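Local coordinates for protein blue-light receptor of the bluf-family (Rhodobacter sphaeroides, PDB 2BYC) that binds flavin mononucleotide and probably acts as a blue-light photoreceptor of the BLUF family, at residues 113-118 against 122-127. Numbering follows the deposited sequence.
Sequences LDLSGP and AELHRT
L124 of helix 120-131 meets L113 and L115 of the loop 113-118 through methyl groups. Ahead of it in the helix, A122 is linked to the loop by a water. The water accepts from A122 N at 3.1 Å and donates to P118 O at 2.9 Å. It joins the backbone of the first turn of helix 120-131 to the loop just before it. G117 N adds a weak hydrogen bond to D120 OD1 near the same helix start.

L124 carries the direct contact. Its CB points at the loop, and one methyl, CD1, does all the touching. L124 CD1 lies 4.0 Å from L113 CD2 and 4.2 Å from L115 CD1. Both loop leucines cross the L124 side chain at about a right angle, so methyl meets methyl rather than chain lying along chain. In L124, CG is anti to the carbonyl carbon (chi1 -76°), beside the backbone N, and CD1 faces a methyl of each loop leucine. No direct hydrogen bond crosses, and the buried surface is small. The side chain of L113 is about 9 Å from that of the flavin-binding Q52 and about 10 Å from the FMN.

L113 and L115 lie on V51 of strand 49-55, and L113 also touches L103 of helix 100-106. L124 reaches L103 and L110. Next in the helix, H125 touches T53 and T9 of the sheet. The three leucines thus join the linker and the helix that follow the ferredoxin-like BLUF core, both of which pack on its sheet.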
ATOM      1  N   LEU A 113      12.272  -4.378  -0.314  1.00 23.11           N
ATOM      2  CA  LEU A 113      10.924  -4.685   0.262  1.00 23.56           C
ATOM      3  C   LEU A 113      10.866  -6.111   0.879  1.00 23.85           C
ATOM      4  O   LEU A 113       9.907  -6.925   0.688  1.00 22.95           O
ATOM      5  CB  LEU A 113       9.861  -4.520  -0.800  1.00 21.10           C
ATOM      6  CG  LEU A 113       9.677  -3.130  -1.387  1.00 20.22           C
ATOM      7  CD1 LEU A 113       8.414  -3.193  -2.239  1.00 14.83           C
ATOM      8  CD2 LEU A 113       9.486  -2.183  -0.260  1.00 16.55           C
ATOM      9  N   ASP A 114      11.900  -6.401   1.629  1.00 26.58           N
ATOM     10  CA  ASP A 114      11.989  -7.706   2.198  1.00 29.41           C
ATOM     11  C   ASP A 114      11.219  -7.667   3.477  1.00 30.06           C
ATOM     12  O   ASP A 114      10.649  -8.701   3.846  1.00 30.53           O
ATOM     13  CB  ASP A 114      13.414  -8.176   2.365  1.00 29.41           C
ATOM     14  CG  ASP A 114      13.784  -9.166   1.301  1.00 36.60           C
ATOM     15  OD1 ASP A 114      12.830  -9.885   0.903  1.00 43.89           O
ATOM     16  OD2 ASP A 114      14.969  -9.224   0.824  1.00 41.65           O
ATOM     17  N   LEU A 115      11.112  -6.454   4.053  1.00 29.77           N
ATOM     18  CA  LEU A 115      10.576  -6.201   5.395  1.00 31.04           C
ATOM     19  C   LEU A 115      11.204  -7.079   6.494  1.00 33.02           C
ATOM     20  O   LEU A 115      10.489  -7.527   7.375  1.00 33.40           O
ATOM     21  CB  LEU A 115       9.028  -6.364   5.453  1.00 30.17           C
ATOM     22  CG  LEU A 115       8.014  -5.298   4.997  1.00 31.70           C
ATOM     23  CD1 LEU A 115       8.441  -4.389   3.881  1.00 25.39           C
ATOM     24  CD2 LEU A 115       6.706  -6.008   4.692  1.00 30.64           C
ATOM     25  N   SER A 116      12.510  -7.329   6.454  1.00 33.24           N
ATOM     26  CA  SER A 116      13.114  -8.187   7.467  1.00 34.68           C
ATOM     27  C   SER A 116      13.462  -7.402   8.687  1.00 35.31           C
ATOM     28  O   SER A 116      13.484  -7.934   9.794  1.00 36.37           O
ATOM     29  CB  SER A 116      14.404  -8.745   6.948  1.00 34.44           C
ATOM     30  OG  SER A 116      14.260  -9.112   5.604  1.00 36.29           O
ATOM     31  N   GLY A 117      13.797  -6.140   8.463  1.00 34.97           N
ATOM     32  CA  GLY A 117      13.992  -5.198   9.539  1.00 35.02           C
ATOM     33  C   GLY A 117      12.697  -5.031  10.297  1.00 35.56           C
ATOM     34  O   GLY A 117      11.602  -5.036   9.674  1.00 35.73           O
ATOM     35  N   PRO A 118      12.788  -4.854  11.634  1.00 35.72           N
ATOM     36  CA  PRO A 118      11.572  -4.626  12.395  1.00 35.53           C
ATOM     37  C   PRO A 118      11.052  -3.173  12.258  1.00 34.51           C
ATOM     38  O   PRO A 118       9.928  -2.896  12.659  1.00 35.28           O
ATOM     39  CB  PRO A 118      11.997  -4.934  13.857  1.00 36.32           C
ATOM     40  CG  PRO A 118      13.454  -5.431  13.776  1.00 36.65           C
ATOM     41  CD  PRO A 118      13.980  -4.819  12.517  1.00 36.92           C
ATOM     42  N   ALA A 122       7.615   1.081   9.322  1.00 25.14           N
ATOM     43  CA  ALA A 122       7.608   2.375   9.923  1.00 26.80           C
ATOM     44  C   ALA A 122       8.473   3.348   9.145  1.00 27.49           C
ATOM     45  O   ALA A 122       8.134   4.509   8.978  1.00 27.06           O
ATOM     46  CB  ALA A 122       8.164   2.265  11.296  1.00 28.58           C
ATOM     47  N   GLU A 123       9.622   2.870   8.715  1.00 26.81           N
ATOM     48  CA  GLU A 123      10.558   3.657   7.911  1.00 27.19           C
ATOM     49  C   GLU A 123       9.980   4.033   6.593  1.00 25.83           C
ATOM     50  O   GLU A 123      10.072   5.185   6.212  1.00 25.58           O
ATOM     51  CB  GLU A 123      11.824   2.851   7.628  1.00 28.31           C
ATOM     52  CG  GLU A 123      12.878   3.622   6.801  1.00 35.00           C
ATOM     53  CD  GLU A 123      13.974   4.237   7.671  1.00 43.21           C
ATOM     54  OE1 GLU A 123      14.990   4.731   7.109  1.00 48.27           O
ATOM     55  OE2 GLU A 123      13.824   4.201   8.918  1.00 50.35           O
ATOM     56  N   LEU A 124       9.421   3.046   5.886  1.00 23.92           N
ATOM     57  CA  LEU A 124       8.748   3.292   4.613  1.00 23.20           C
ATOM     58  C   LEU A 124       7.657   4.316   4.819  1.00 21.92           C
ATOM     59  O   LEU A 124       7.568   5.290   4.078  1.00 21.30           O
ATOM     60  CB  LEU A 124       8.203   1.984   4.018  1.00 22.79           C
ATOM     61  CG  LEU A 124       9.274   1.068   3.370  1.00 23.96           C
ATOM     62  CD1 LEU A 124       8.674  -0.307   3.160  1.00 23.72           C
ATOM     63  CD2 LEU A 124       9.895   1.614   2.030  1.00 23.51           C
ATOM     64  N   HIS A 125       6.873   4.139   5.873  1.00 21.84           N
ATOM     65  CA  HIS A 125       5.769   5.070   6.132  1.00 22.05           C
ATOM     66  C   HIS A 125       6.272   6.509   6.371  1.00 23.05           C
ATOM     67  O   HIS A 125       5.711   7.471   5.904  1.00 24.51           O
ATOM     68  CB  HIS A 125       4.940   4.613   7.340  1.00 20.71           C
ATOM     69  CG  HIS A 125       4.029   3.448   7.088  1.00 19.94           C
ATOM     70  ND1 HIS A 125       3.665   3.013   5.828  1.00 21.43           N
ATOM     71  CD2 HIS A 125       3.380   2.648   7.956  1.00 24.76           C
ATOM     72  CE1 HIS A 125       2.843   1.990   5.940  1.00 21.93           C
ATOM     73  NE2 HIS A 125       2.641   1.756   7.222  1.00 23.76           N
ATOM     74  N   ARG A 126       7.325   6.616   7.138  1.00 24.10           N
ATOM     75  CA  ARG A 126       7.918   7.871   7.499  1.00 25.87           C
ATOM     76  C   ARG A 126       8.480   8.581   6.278  1.00 25.31           C
ATOM     77  O   ARG A 126       8.224   9.745   6.040  1.00 26.98           O
ATOM     78  CB  ARG A 126       9.050   7.577   8.492  1.00 25.72           C
ATOM     79  CG  ARG A 126       9.726   8.769   9.115  1.00 29.10           C
ATOM     80  CD  ARG A 126      10.911   8.351   9.988  1.00 27.88           C
ATOM     81  NE  ARG A 126      12.115   8.324   9.193  1.00 34.70           N
ATOM     82  CZ  ARG A 126      12.942   7.291   9.154  1.00 38.43           C
ATOM     83  NH1 ARG A 126      12.699   6.212   9.910  1.00 36.38           N
ATOM     84  NH2 ARG A 126      14.011   7.343   8.353  1.00 39.60           N
ATOM     85  N   THR A 127       9.265   7.890   5.493  1.00 24.78           N
ATOM     86  CA  THR A 127       9.932   8.586   4.445  1.00 25.07           C
ATOM     87  C   THR A 127       8.987   8.902   3.314  1.00 23.42           C
ATOM     88  O   THR A 127       9.062   9.967   2.699  1.00 22.60           O
ATOM     89  CB  THR A 127      11.170   7.802   3.971  1.00 25.41           C
ATOM     90  OG1 THR A 127      10.781   6.677   3.193  1.00 30.92           O
ATOM     91  CG2 THR A 127      11.970   7.318   5.153  1.00 24.57           C
TER
HETATM   92  O   HOH W   1       8.011  -1.603  10.883  1.00 19.33           O